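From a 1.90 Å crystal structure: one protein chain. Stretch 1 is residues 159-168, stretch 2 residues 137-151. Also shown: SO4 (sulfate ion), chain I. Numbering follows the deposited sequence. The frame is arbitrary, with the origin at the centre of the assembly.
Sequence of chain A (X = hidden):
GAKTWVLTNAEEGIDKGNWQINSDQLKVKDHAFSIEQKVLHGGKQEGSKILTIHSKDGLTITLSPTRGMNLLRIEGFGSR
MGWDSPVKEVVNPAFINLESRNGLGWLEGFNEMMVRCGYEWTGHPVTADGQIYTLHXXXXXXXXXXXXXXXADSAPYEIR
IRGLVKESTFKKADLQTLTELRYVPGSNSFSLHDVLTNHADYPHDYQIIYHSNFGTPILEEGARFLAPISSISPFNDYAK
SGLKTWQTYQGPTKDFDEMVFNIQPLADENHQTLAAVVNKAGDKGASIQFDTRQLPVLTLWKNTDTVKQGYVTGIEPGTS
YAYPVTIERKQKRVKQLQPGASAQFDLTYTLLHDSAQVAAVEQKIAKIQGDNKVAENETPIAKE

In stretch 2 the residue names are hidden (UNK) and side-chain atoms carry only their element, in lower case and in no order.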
# COMPACT_ATOMS: atom_id res chain seq x y z
N ILE A 159 28.01 -11.15 18.19
CA ILE A 159 27.18 -10.13 17.60
C ILE A 159 25.73 -10.54 17.84
O ILE A 159 25.39 -11.70 17.65
CB ILE A 159 27.43 -10.03 16.10
CG1 ILE A 159 28.91 -9.67 15.83
CG2 ILE A 159 26.43 -9.01 15.40
CD1 ILE A 159 29.31 -9.91 14.32
N ARG A 160 24.90 -9.59 18.26
CA ARG A 160 23.48 -9.82 18.36
C ARG A 160 22.75 -8.74 17.61
O ARG A 160 23.09 -7.55 17.74
CB ARG A 160 23.02 -9.82 19.83
CG ARG A 160 23.75 -10.85 20.64
CD ARG A 160 23.16 -11.04 22.02
NE ARG A 160 23.93 -12.04 22.76
CZ ARG A 160 23.62 -12.53 23.96
NH1 ARG A 160 22.55 -12.11 24.61
NH2 ARG A 160 24.39 -13.46 24.52
N ILE A 161 21.76 -9.14 16.84
CA ILE A 161 20.97 -8.21 16.07
C ILE A 161 19.52 -8.42 16.49
O ILE A 161 18.95 -9.50 16.26
CB ILE A 161 21.18 -8.39 14.59
CG1 ILE A 161 22.62 -8.07 14.22
CG2 ILE A 161 20.18 -7.47 13.80
CD1 ILE A 161 22.91 -8.22 12.75
N ARG A 162 18.94 -7.38 17.09
CA ARG A 162 17.56 -7.43 17.58
C ARG A 162 16.66 -6.54 16.74
O ARG A 162 17.08 -5.47 16.32
CB ARG A 162 17.46 -6.96 19.04
CG ARG A 162 18.07 -7.88 20.04
CD ARG A 162 17.90 -7.38 21.49
NE ARG A 162 18.78 -6.27 21.76
CZ ARG A 162 20.07 -6.38 22.08
NH1 ARG A 162 20.68 -7.56 22.20
NH2 ARG A 162 20.77 -5.27 22.29
N GLY A 163 15.43 -7.00 16.53
CA GLY A 163 14.41 -6.24 15.81
C GLY A 163 13.02 -6.48 16.35
O GLY A 163 12.56 -7.62 16.34
N LEU A 164 12.35 -5.42 16.81
CA LEU A 164 10.98 -5.50 17.35
C LEU A 164 9.99 -5.34 16.20
O LEU A 164 9.97 -4.30 15.54
CB LEU A 164 10.73 -4.39 18.36
CG LEU A 164 9.39 -4.33 19.11
CD1 LEU A 164 9.19 -5.62 19.85
CD2 LEU A 164 9.32 -3.08 20.05
N VAL A 165 9.18 -6.36 15.96
CA VAL A 165 8.18 -6.42 14.89
C VAL A 165 6.81 -6.47 15.55
O VAL A 165 6.48 -7.40 16.31
CB VAL A 165 8.43 -7.63 14.02
CG1 VAL A 165 7.42 -7.68 12.88
CG2 VAL A 165 9.85 -7.58 13.44
N LYS A 166 6.01 -5.45 15.30
CA LYS A 166 4.76 -5.27 16.02
C LYS A 166 3.54 -5.60 15.19
O LYS A 166 3.49 -5.29 13.99
CB LYS A 166 4.63 -3.83 16.49
CG LYS A 166 5.70 -3.33 17.44
CD LYS A 166 5.29 -1.90 17.89
CE LYS A 166 6.15 -1.33 18.99
NZ LYS A 166 5.62 0.02 19.38
N GLU A 167 2.56 -6.22 15.84
CA GLU A 167 1.27 -6.54 15.25
C GLU A 167 0.24 -5.98 16.24
O GLU A 167 -0.35 -6.73 17.00
CB GLU A 167 1.11 -8.06 15.05
CG GLU A 167 2.17 -8.68 14.07
CD GLU A 167 2.06 -10.19 13.93
OE1 GLU A 167 1.06 -10.67 13.35
OE2 GLU A 167 2.98 -10.92 14.36
N SER A 168 0.11 -4.64 16.22
CA SER A 168 -0.72 -3.81 17.11
C SER A 168 -1.90 -3.24 16.34
O SER A 168 -1.71 -2.51 15.36
CB SER A 168 0.14 -2.67 17.63
OG SER A 168 1.28 -3.19 18.31
N UNK A 137 0.50 -14.86 7.42
CA UNK A 137 0.46 -13.78 8.37
C UNK A 137 1.20 -12.53 7.95
O UNK A 137 1.48 -12.29 6.74
N UNK A 138 1.51 -11.72 8.95
CA UNK A 138 2.04 -10.36 8.71
C UNK A 138 3.45 -10.05 9.14
O UNK A 138 3.99 -9.04 8.66
c UNK A 138 -1.08 -7.97 8.91
c UNK A 138 1.08 -9.30 9.30
n UNK A 138 -1.27 -5.42 8.86
c UNK A 138 -0.24 -9.18 8.50
c UNK A 138 -0.57 -6.63 8.29
N UNK A 139 4.06 -10.87 9.99
CA UNK A 139 5.38 -10.53 10.57
C UNK A 139 6.40 -10.29 9.48
O UNK A 139 7.17 -9.31 9.50
c UNK A 139 5.90 -11.62 11.56
N UNK A 140 6.40 -11.18 8.50
CA UNK A 140 7.35 -11.10 7.41
C UNK A 140 7.25 -9.88 6.49
O UNK A 140 8.21 -9.57 5.75
N UNK A 141 6.10 -9.21 6.50
CA UNK A 141 5.88 -7.99 5.73
C UNK A 141 5.65 -6.77 6.61
O UNK A 141 5.02 -5.81 6.20
n UNK A 141 5.05 -10.28 3.46
c UNK A 141 5.26 -8.97 3.49
c UNK A 141 4.78 -8.21 4.71
o UNK A 141 5.81 -8.38 2.59
N UNK A 142 6.20 -6.79 7.83
CA UNK A 142 6.10 -5.69 8.78
C UNK A 142 7.50 -5.11 9.03
O UNK A 142 8.37 -5.83 9.46
o UNK A 142 4.20 -6.71 9.89
c UNK A 142 5.46 -5.02 11.17
c UNK A 142 5.51 -6.17 10.13
N UNK A 143 7.70 -3.81 8.77
CA UNK A 143 8.95 -3.14 9.09
C UNK A 143 9.20 -3.07 10.59
O UNK A 143 8.30 -2.75 11.36
c UNK A 143 7.69 -1.88 7.52
c UNK A 143 6.74 -2.89 8.11
c UNK A 143 8.77 -1.75 8.51
N UNK A 144 10.43 -3.39 10.99
CA UNK A 144 10.77 -3.39 12.40
C UNK A 144 10.67 -1.97 12.98
O UNK A 144 11.04 -0.99 12.34
c UNK A 144 12.19 -3.94 12.60
N UNK A 145 10.21 -1.88 14.22
CA UNK A 145 10.03 -0.62 14.92
C UNK A 145 11.27 -0.23 15.70
O UNK A 145 11.47 0.93 15.98
o UNK A 145 7.68 -1.06 15.23
c UNK A 145 8.88 -0.77 15.92
N UNK A 146 12.03 -1.22 16.12
CA UNK A 146 13.26 -1.01 16.91
C UNK A 146 14.28 -1.99 16.37
O UNK A 146 13.97 -3.16 16.27
c UNK A 146 13.94 -1.84 20.76
c UNK A 146 14.65 0.28 19.64
c UNK A 146 13.03 -1.29 18.41
c UNK A 146 14.23 -1.16 19.38
N UNK A 147 15.46 -1.50 16.01
CA UNK A 147 16.53 -2.34 15.51
C UNK A 147 17.80 -1.92 16.25
O UNK A 147 18.15 -0.72 16.24
c UNK A 147 15.45 -2.65 13.22
c UNK A 147 17.88 -3.06 13.53
c UNK A 147 16.72 -2.22 13.99
N UNK A 148 18.46 -2.90 16.90
CA UNK A 148 19.72 -2.71 17.63
C UNK A 148 20.74 -3.75 17.21
O UNK A 148 20.38 -4.91 16.97
o UNK A 148 18.56 -3.11 21.80
c UNK A 148 18.35 -2.01 21.25
c UNK A 148 18.63 -1.82 19.74
o UNK A 148 17.90 -1.03 21.89
c UNK A 148 19.54 -2.86 19.14
N UNK A 149 22.00 -3.31 17.16
CA UNK A 149 23.14 -4.17 16.88
C UNK A 149 24.05 -4.11 18.12
O UNK A 149 24.40 -3.02 18.61
c UNK A 149 23.92 -3.68 15.64
c UNK A 149 23.04 -3.78 14.40
c UNK A 149 25.22 -4.47 15.48
N UNK A 150 24.46 -5.27 18.59
CA UNK A 150 25.30 -5.37 19.79
C UNK A 150 26.53 -6.21 19.45
O UNK A 150 26.42 -7.22 18.76
o UNK A 150 25.00 -8.32 23.62
c UNK A 150 24.49 -6.01 20.93
c UNK A 150 24.44 -7.29 23.16
c UNK A 150 25.26 -6.38 22.21
o UNK A 150 23.25 -7.00 23.40
N UNK A 151 27.68 -5.77 19.94
CA UNK A 151 28.94 -6.52 19.76
C UNK A 151 29.61 -6.58 21.12
O UNK A 151 29.81 -5.55 21.77
c UNK A 151 31.18 -6.71 18.55
c UNK A 151 29.86 -5.86 18.73
c UNK A 151 29.12 -5.72 17.38
S SO4 I . 22.32 -14.56 27.55
O1 SO4 I . 23.18 -15.54 26.89
O2 SO4 I . 22.07 -15.01 28.91
O3 SO4 I . 23.02 -13.28 27.62
O4 SO4 I . 21.02 -14.46 26.91
O HOH W 1 0.00 -12.43 11.33
O HOH W 2 2.36 -6.00 11.55
O HOH W 3 6.92 -3.11 13.72

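Position 137 has no side-chain atoms, and its phi of 69° by itself favours glycine: Gly137. Position 138 carries four carbons in a row ending in nitrogen, the end leading away from stretch 1: Lys138. Its backbone N gives a hydrogen to a water that also bonds Glu167 OE1. Position 139 has one carbon, 4.1 Å from CB to Glu167 OE2, and is Ala139; its backbone O lies 3.8 Å from Val165 CG1. Position 140 has none and touches nothing here: Gly140. At 141 the CA-to-CB bond points away and the side chain, two carbons with one oxygen and one nitrogen on the second, makes no contact with stretch 1: Asn141.

Position 142 has one carbon carrying an oxygen and a carbon, a beta-branched alcohol whose CB packs 3.7 Å from Val165 CG1: Thr142. Its OG1 bonds Lys138 O (2.6 Å) and a water that reaches Lys166 O. At 143 three carbons close a ring onto the backbone N: Pro143. A single carbon at 144, CB 4.4 Å from Val165 CG2, is Ala144. At 145 one carbon is followed by one oxygen, the oxygen 3.7 Å from Lys166 CD: Ser145. A water joins its OG to Lys166 N. Its own N bonds Leu164 O at 2.8 Å.

Position 146 has four carbons forked at the second, CB 3.9 Å from Leu164 CB: Leu146. Position 147, one carbon carrying two, lies opposite Gly163, which offers no side chain to pack against: Val147. Position 148 has three carbons, the third with two oxygens, one of them 3.1 Å from Arg162 NH2: Glu148. Position 149 repeats the three-carbon branch, one tip 4.3 Å from Ile161 CG1: Val149. Position 150 is another three-carbon chain ending in two oxygens, one 2.9 Å from Arg162 NH1: Glu150. Position 151, again one carbon carrying two, has one tip 4.2 Å from Ile159 CG1: Val151.

The rule is alternation on an antiparallel pair. Backbone bonds in both directions between Arg160 and Glu150, and between Arg162 and Glu148, fix the register; along each extended strand the side chains alternate between faces, so paired residues share a face. One face holds Ile159, Ile161, Val147, Val149 and Val151, all buried; the other sets arginines across from glutamates. Arg162 serves two acids: NE and NH2 bond Glu148 OE1, and NH1 and NH2 bond Glu150 OE1, both oxygens near the guanidinium plane. Arg160 NE pairs with Glu150 OE2 only at long range, 4.0 Å, by charge alone. Arg160 NH1 also bonds sulfate O3 at 3.3 Å, and its NH2 adds weak bonds to O3 and O1; the ion probably comes from the crystallisation liquor. Beyond the ladder, small residues and water fit the loop against Val165, Lys166 and Glu167.

Stretch 2 137-151: GKAGNTPASLVEVEV
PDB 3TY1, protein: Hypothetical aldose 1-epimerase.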